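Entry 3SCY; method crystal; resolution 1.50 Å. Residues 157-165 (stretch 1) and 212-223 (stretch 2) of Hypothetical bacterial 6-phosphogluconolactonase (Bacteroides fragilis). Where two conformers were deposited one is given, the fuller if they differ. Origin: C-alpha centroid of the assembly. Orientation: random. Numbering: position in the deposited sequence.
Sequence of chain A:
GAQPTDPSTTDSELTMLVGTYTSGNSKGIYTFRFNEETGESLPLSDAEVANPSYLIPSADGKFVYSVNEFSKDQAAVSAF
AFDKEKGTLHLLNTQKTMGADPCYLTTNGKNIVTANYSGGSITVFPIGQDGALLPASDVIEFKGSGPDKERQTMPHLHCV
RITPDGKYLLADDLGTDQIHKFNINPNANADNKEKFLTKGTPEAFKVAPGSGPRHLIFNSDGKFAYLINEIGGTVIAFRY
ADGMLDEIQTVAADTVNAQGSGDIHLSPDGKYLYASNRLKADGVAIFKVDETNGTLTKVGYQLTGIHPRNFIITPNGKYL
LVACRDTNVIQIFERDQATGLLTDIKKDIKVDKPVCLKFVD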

ATOM      1  N   LEU A 157       6.532  10.634  -5.168  1.00 20.69           N
ATOM      2  CA  LEU A 157       6.839   9.270  -4.764  1.00 19.08           C
ATOM      3  C   LEU A 157       5.642   8.665  -4.053  1.00 21.49           C
ATOM      4  O   LEU A 157       5.127   9.243  -3.105  1.00 20.41           O
ATOM      5  CB  LEU A 157       8.124   9.274  -3.919  1.00 19.52           C
ATOM      6  CG  LEU A 157       9.447   9.176  -4.717  1.00 22.15           C
ATOM      7  CD1 LEU A 157       9.684   7.745  -5.165  1.00 21.18           C
ATOM      8  CD2 LEU A 157       9.496  10.151  -5.924  1.00 23.29           C
ATOM      9  N   HIS A 158       5.157   7.514  -4.551  1.00 18.52           N
ATOM     10  CA  HIS A 158       3.895   6.964  -4.077  1.00 18.72           C
ATOM     11  C   HIS A 158       3.945   5.564  -3.532  1.00 20.22           C
ATOM     12  O   HIS A 158       2.933   5.106  -2.980  1.00 19.33           O
ATOM     13  CB  HIS A 158       2.859   6.985  -5.222  1.00 19.78           C
ATOM     14  CG  HIS A 158       1.495   7.406  -4.772  1.00 22.56           C
ATOM     15  ND1 HIS A 158       0.893   6.855  -3.652  1.00 24.26           N
ATOM     16  CD2 HIS A 158       0.653   8.312  -5.320  1.00 24.83           C
ATOM     17  CE1 HIS A 158      -0.266   7.487  -3.524  1.00 24.10           C
ATOM     18  NE2 HIS A 158      -0.466   8.341  -4.527  1.00 25.23           N
ATOM     19  N   CYS A 159       5.088   4.875  -3.671  1.00 16.44           N
ATOM     20  CA  CYS A 159       5.208   3.514  -3.210  1.00 16.04           C
ATOM     21  C   CYS A 159       6.658   3.181  -3.030  1.00 19.13           C
ATOM     22  O   CYS A 159       7.494   3.689  -3.778  1.00 19.49           O
ATOM     23  CB  CYS A 159       4.550   2.564  -4.211  1.00 16.27           C
ATOM     24  SG  CYS A 159       4.316   0.870  -3.601  1.00 18.24           S
ATOM     25  N   VAL A 160       6.975   2.394  -2.007  1.00 16.51           N
ATOM     26  CA  VAL A 160       8.300   1.864  -1.766  1.00 15.55           C
ATOM     27  C   VAL A 160       8.131   0.390  -1.422  1.00 16.21           C
ATOM     28  O   VAL A 160       7.358   0.045  -0.520  1.00 17.70           O
ATOM     29  CB  VAL A 160       9.126   2.627  -0.690  1.00 17.63           C
ATOM     30  CG1 VAL A 160       9.690   3.922  -1.261  1.00 18.28           C
ATOM     31  CG2 VAL A 160       8.309   2.894   0.576  1.00 17.18           C
ATOM     32  N   ARG A 161       8.776  -0.493  -2.195  1.00 16.89           N
ATOM     33  CA  ARG A 161       8.679  -1.935  -1.984  1.00 16.47           C
ATOM     34  C   ARG A 161      10.019  -2.610  -1.947  1.00 20.12           C
ATOM     35  O   ARG A 161      10.865  -2.342  -2.794  1.00 19.97           O
ATOM     36  CB  ARG A 161       7.886  -2.633  -3.099  1.00 18.09           C
ATOM     37  CG  ARG A 161       6.450  -2.153  -3.328  1.00 19.61           C
ATOM     38  CD  ARG A 161       5.556  -2.212  -2.064  1.00 21.98           C
ATOM     39  NE  ARG A 161       5.685  -3.449  -1.292  1.00 24.20           N
ATOM     40  CZ  ARG A 161       5.077  -4.593  -1.584  1.00 33.42           C
ATOM     41  NH1 ARG A 161       4.267  -4.674  -2.634  1.00 27.64           N
ATOM     42  NH2 ARG A 161       5.272  -5.668  -0.827  1.00 26.41           N
ATOM     43  N   ILE A 162      10.205  -3.537  -1.000  1.00 18.20           N
ATOM     44  CA  ILE A 162      11.391  -4.369  -0.968  1.00 18.34           C
ATOM     45  C   ILE A 162      11.078  -5.561  -1.847  1.00 21.16           C
ATOM     46  O   ILE A 162       9.963  -6.097  -1.749  1.00 21.16           O
ATOM     47  CB  ILE A 162      11.723  -4.721   0.486  1.00 21.57           C
ATOM     48  CG1 ILE A 162      12.143  -3.420   1.218  1.00 23.80           C
ATOM     49  CG2 ILE A 162      12.858  -5.797   0.550  1.00 23.69           C
ATOM     50  CD1 ILE A 162      12.094  -3.472   2.758  1.00 37.33           C
ATOM     51  N   THR A 163      12.003  -5.944  -2.746  1.00 18.95           N
ATOM     52  CA  THR A 163      11.785  -7.036  -3.689  1.00 19.11           C
ATOM     53  C   THR A 163      11.688  -8.388  -2.945  1.00 21.57           C
ATOM     54  O   THR A 163      12.238  -8.532  -1.846  1.00 21.60           O
ATOM     55  CB  THR A 163      12.840  -7.033  -4.805  1.00 21.92           C
ATOM     56  OG1 THR A 163      14.115  -6.999  -4.185  1.00 20.89           O
ATOM     57  CG2 THR A 163      12.685  -5.816  -5.735  1.00 22.38           C
ATOM     58  N   PRO A 164      11.058  -9.415  -3.557  1.00 22.23           N
ATOM     59  CA  PRO A 164      10.882 -10.702  -2.846  1.00 22.58           C
ATOM     60  C   PRO A 164      12.174 -11.441  -2.526  1.00 26.55           C
ATOM     61  O   PRO A 164      12.152 -12.402  -1.749  1.00 27.18           O
ATOM     62  CB  PRO A 164      10.040 -11.541  -3.811  1.00 24.62           C
ATOM     63  CG  PRO A 164       9.437 -10.585  -4.735  1.00 27.54           C
ATOM     64  CD  PRO A 164      10.331  -9.412  -4.849  1.00 23.85           C
ATOM     65  N   ASP A 165      13.289 -11.023  -3.150  1.00 21.96           N
ATOM     66  CA  ASP A 165      14.598 -11.635  -2.916  1.00 22.04           C
ATOM     67  C   ASP A 165      15.390 -10.850  -1.845  1.00 25.27           C
ATOM     68  O   ASP A 165      16.542 -11.181  -1.574  1.00 25.50           O
ATOM     69  CB  ASP A 165      15.376 -11.720  -4.230  1.00 24.45           C
ATOM     70  CG  ASP A 165      15.444 -10.409  -4.977  1.00 27.88           C
ATOM     71  OD1 ASP A 165      15.304  -9.344  -4.324  1.00 23.01           O
ATOM     72  OD2 ASP A 165      15.592 -10.445  -6.209  1.00 31.24           O
ATOM     73  N   GLY A 212       1.687   7.636 -14.658  1.00 23.65           N
ATOM     74  CA  GLY A 212       1.522   7.990 -13.251  1.00 22.91           C
ATOM     75  C   GLY A 212       1.599   6.779 -12.332  1.00 23.80           C
ATOM     76  O   GLY A 212       0.614   6.459 -11.662  1.00 22.45           O
ATOM     77  N   PRO A 213       2.762   6.066 -12.291  1.00 20.54           N
ATOM     78  CA  PRO A 213       2.878   4.851 -11.447  1.00 20.33           C
ATOM     79  C   PRO A 213       2.458   5.082 -10.012  1.00 22.02           C
ATOM     80  O   PRO A 213       2.892   6.058  -9.407  1.00 22.17           O
ATOM     81  CB  PRO A 213       4.387   4.520 -11.497  1.00 22.39           C
ATOM     82  CG  PRO A 213       4.886   5.165 -12.700  1.00 25.42           C
ATOM     83  CD  PRO A 213       4.019   6.346 -13.019  1.00 22.43           C
ATOM     84  N   ARG A 214       1.590   4.208  -9.471  1.00 17.21           N
ATOM     85  CA  ARG A 214       1.111   4.423  -8.123  1.00 17.65           C
ATOM     86  C   ARG A 214       1.612   3.301  -7.222  1.00 19.67           C
ATOM     87  O   ARG A 214       2.605   3.513  -6.528  1.00 19.27           O
ATOM     88  CB  ARG A 214      -0.429   4.582  -8.061  1.00 18.28           C
ATOM     89  CG  ARG A 214      -0.915   5.081  -6.693  1.00 19.76           C
ATOM     90  CD  ARG A 214      -2.423   5.338  -6.707  1.00 18.41           C
ATOM     91  NE  ARG A 214      -2.827   6.099  -5.515  1.00 20.49           N
ATOM     92  CZ  ARG A 214      -3.098   5.546  -4.332  1.00 24.05           C
ATOM     93  NH1 ARG A 214      -3.089   4.228  -4.187  1.00 21.40           N
ATOM     94  NH2 ARG A 214      -3.407   6.311  -3.294  1.00 24.22           N
ATOM     95  N   HIS A 215       0.959   2.126  -7.207  1.00 16.10           N
ATOM     96  CA  HIS A 215       1.365   1.050  -6.311  1.00 15.19           C
ATOM     97  C   HIS A 215       1.867  -0.151  -7.069  1.00 17.66           C
ATOM     98  O   HIS A 215       1.384  -0.439  -8.162  1.00 16.84           O
ATOM     99  CB  HIS A 215       0.202   0.628  -5.386  1.00 14.75           C
ATOM    100  CG  HIS A 215      -0.060   1.557  -4.236  1.00 16.94           C
ATOM    101  ND1 HIS A 215      -1.077   1.284  -3.316  1.00 19.05           N
ATOM    102  CD2 HIS A 215       0.514   2.746  -3.910  1.00 19.38           C
ATOM    103  CE1 HIS A 215      -1.031   2.268  -2.422  1.00 19.08           C
ATOM    104  NE2 HIS A 215      -0.109   3.183  -2.744  1.00 19.07           N
ATOM    105  N   LEU A 216       2.809  -0.871  -6.475  1.00 15.51           N
ATOM    106  CA  LEU A 216       3.477  -2.052  -7.038  1.00 16.20           C
ATOM    107  C   LEU A 216       3.364  -3.236  -6.101  1.00 17.68           C
ATOM    108  O   LEU A 216       3.533  -3.077  -4.880  1.00 17.65           O
ATOM    109  CB  LEU A 216       4.960  -1.724  -7.257  1.00 16.96           C
ATOM    110  CG  LEU A 216       5.834  -2.836  -7.899  1.00 19.71           C
ATOM    111  CD1 LEU A 216       5.551  -2.980  -9.414  1.00 19.92           C
ATOM    112  CD2 LEU A 216       7.322  -2.495  -7.742  1.00 21.04           C
ATOM    113  N   ILE A 217       3.103  -4.429  -6.682  1.00 15.44           N
ATOM    114  CA  ILE A 217       3.012  -5.677  -5.939  1.00 15.23           C
ATOM    115  C   ILE A 217       3.771  -6.761  -6.695  1.00 18.26           C
ATOM    116  O   ILE A 217       4.044  -6.626  -7.900  1.00 19.18           O
ATOM    117  CB  ILE A 217       1.576  -6.136  -5.636  1.00 16.89           C
ATOM    118  CG1 ILE A 217       0.804  -6.328  -6.983  1.00 18.25           C
ATOM    119  CG2 ILE A 217       0.852  -5.142  -4.686  1.00 16.45           C
ATOM    120  CD1 ILE A 217      -0.512  -7.055  -6.869  1.00 19.96           C
ATOM    121  N   PHE A 218       4.080  -7.841  -5.989  1.00 17.15           N
ATOM    122  CA  PHE A 218       4.746  -9.023  -6.544  1.00 17.62           C
ATOM    123  C   PHE A 218       3.866 -10.212  -6.361  1.00 21.76           C
ATOM    124  O   PHE A 218       3.098 -10.250  -5.392  1.00 20.44           O
ATOM    125  CB  PHE A 218       6.091  -9.305  -5.826  1.00 19.48           C
ATOM    126  CG  PHE A 218       7.070  -8.188  -6.044  1.00 20.82           C
ATOM    127  CD1 PHE A 218       7.916  -8.194  -7.145  1.00 24.52           C
ATOM    128  CD2 PHE A 218       7.101  -7.095  -5.185  1.00 23.75           C
ATOM    129  CE1 PHE A 218       8.785  -7.119  -7.379  1.00 25.78           C
ATOM    130  CE2 PHE A 218       7.982  -6.039  -5.408  1.00 26.41           C
ATOM    131  CZ  PHE A 218       8.791  -6.049  -6.514  1.00 22.87           C
ATOM    132  N   ASN A 219       4.031 -11.230  -7.217  1.00 19.51           N
ATOM    133  CA  ASN A 219       3.272 -12.456  -6.980  1.00 19.87           C
ATOM    134  C   ASN A 219       3.978 -13.275  -5.868  1.00 22.52           C
ATOM    135  O   ASN A 219       5.060 -12.890  -5.401  1.00 21.67           O
ATOM    136  CB  ASN A 219       3.047 -13.267  -8.262  1.00 19.41           C
ATOM    137  CG  ASN A 219       4.268 -14.002  -8.722  1.00 26.28           C
ATOM    138  OD1 ASN A 219       5.398 -13.549  -8.520  1.00 23.77           O
ATOM    139  ND2 ASN A 219       4.069 -15.164  -9.295  1.00 25.69           N
ATOM    140  N   SER A 220       3.369 -14.398  -5.469  1.00 21.02           N
ATOM    141  CA  SER A 220       3.869 -15.219  -4.359  0.50 20.79           C
ATOM    142  C   SER A 220       5.276 -15.783  -4.567  1.00 24.95           C
ATOM    143  O   SER A 220       6.031 -15.811  -3.601  1.00 24.40           O
ATOM    144  CB  SER A 220       2.918 -16.369  -4.047  0.50 24.23           C
ATOM    145  OG  SER A 220       2.703 -17.192  -5.180  0.50 28.16           O
ATOM    146  N   ASP A 221       5.623 -16.236  -5.766  1.00 23.25           N
ATOM    147  CA  ASP A 221       6.962 -16.808  -5.964  1.00 24.00           C
ATOM    148  C   ASP A 221       7.987 -15.726  -6.349  1.00 28.44           C
ATOM    149  O   ASP A 221       9.166 -16.040  -6.497  1.00 29.31           O
ATOM    150  CB  ASP A 221       6.953 -17.970  -6.977  1.00 27.05           C
ATOM    151  CG  ASP A 221       6.517 -17.655  -8.390  1.00 31.84           C
ATOM    152  OD1 ASP A 221       6.466 -16.466  -8.744  1.00 29.12           O
ATOM    153  OD2 ASP A 221       6.294 -18.609  -9.166  1.00 39.49           O
ATOM    154  N   GLY A 222       7.525 -14.483  -6.498  1.00 24.11           N
ATOM    155  CA  GLY A 222       8.363 -13.333  -6.834  1.00 22.65           C
ATOM    156  C   GLY A 222       8.890 -13.303  -8.262  1.00 28.25           C
ATOM    157  O   GLY A 222       9.903 -12.658  -8.516  1.00 30.24           O
ATOM    158  N   LYS A 223       8.224 -13.993  -9.210  1.00 23.42           N
ATOM    159  CA  LYS A 223       8.629 -14.028 -10.628  1.00 23.34           C
ATOM    160  C   LYS A 223       7.885 -12.985 -11.477  1.00 23.98           C
ATOM    161  O   LYS A 223       8.261 -12.739 -12.627  1.00 25.30           O
ATOM    162  CB  LYS A 223       8.411 -15.434 -11.226  1.00 27.54           C
ATOM    163  CG  LYS A 223       9.387 -16.468 -10.665  1.00 35.76           C
ATOM    164  CD  LYS A 223       8.985 -17.929 -10.970  1.00 51.68           C
ATOM    165  CE  LYS A 223       9.143 -18.394 -12.406  1.00 65.80           C
ATOM    166  NZ  LYS A 223       7.947 -18.070 -13.240  1.00 70.12           N
TER
HETATM  167  O   HOH W   1      -3.495   8.929  -5.131  1.00 34.66           O
HETATM  168  O   HOH W   2       3.401  -7.643  -2.797  1.00 17.89           O

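Two strands that run nearly parallel, their axes 14° apart and 5.5 Å at closest approach, are joined here by side chains rather than by a ladder of backbone hydrogen bonds. This illustrates a general principle: where main chains do not pair directly, long or flat side chains can bridge the gap.

Of the two direct hydrogen bonds between the stretches, the one that is not weak comes from Arg-161. Its side chain, with chi1 to chi3 all m, curls so that NH1 donates a hydrogen bond to the backbone O of Leu-216 (2.9 Å), which lies near the guanidinium plane. Arg-161 NH1 also donates to a water at 3.1 Å, and that water also accepts from Phe-218 N at 3.3 Å, so Arg-161 reaches the backbone at Leu-216 directly and at Phe-218, two residues on, through water. A weak hydrogen bond, 3.7 Å from Leu-216 N to Cys-159 SG, uses the small thiol where the strands are close; Cys-159 CB lies 3.2 Å from Arg-214 O.

At one end, the extended Arg-214 lays its CG over a face of the His-158 imidazole, 3.8 Å from the ring centroid, while His-158 CE1 sits over its guanidinium, 3.4 Å from Arg-214 NH2. A water joins them, 3.1 Å from His-158 NE2 and 2.9 Å from Arg-214 NE. His-215 meets His-158 obliquely, and the buried His-158 O, 3.5 Å from His-215 CD2, finds no hydrogen-bonding partner.

At the other end the contact turns apolar. Pro-164 CD packs on a face of Phe-218, 3.6 Å from the ring centroid, and Arg-161 CB approaches the ring edge, 4.1 Å from Phe-218 CE2. Beyond, Pro-164 CG touches Gly-222 CA at 3.6 Å. Glycine suits this turn position: phi is positive, and an ideal CB on Gly-222 would lie 2.7 Å from Pro-164 CB, a clash. Altogether 566 Å² is buried.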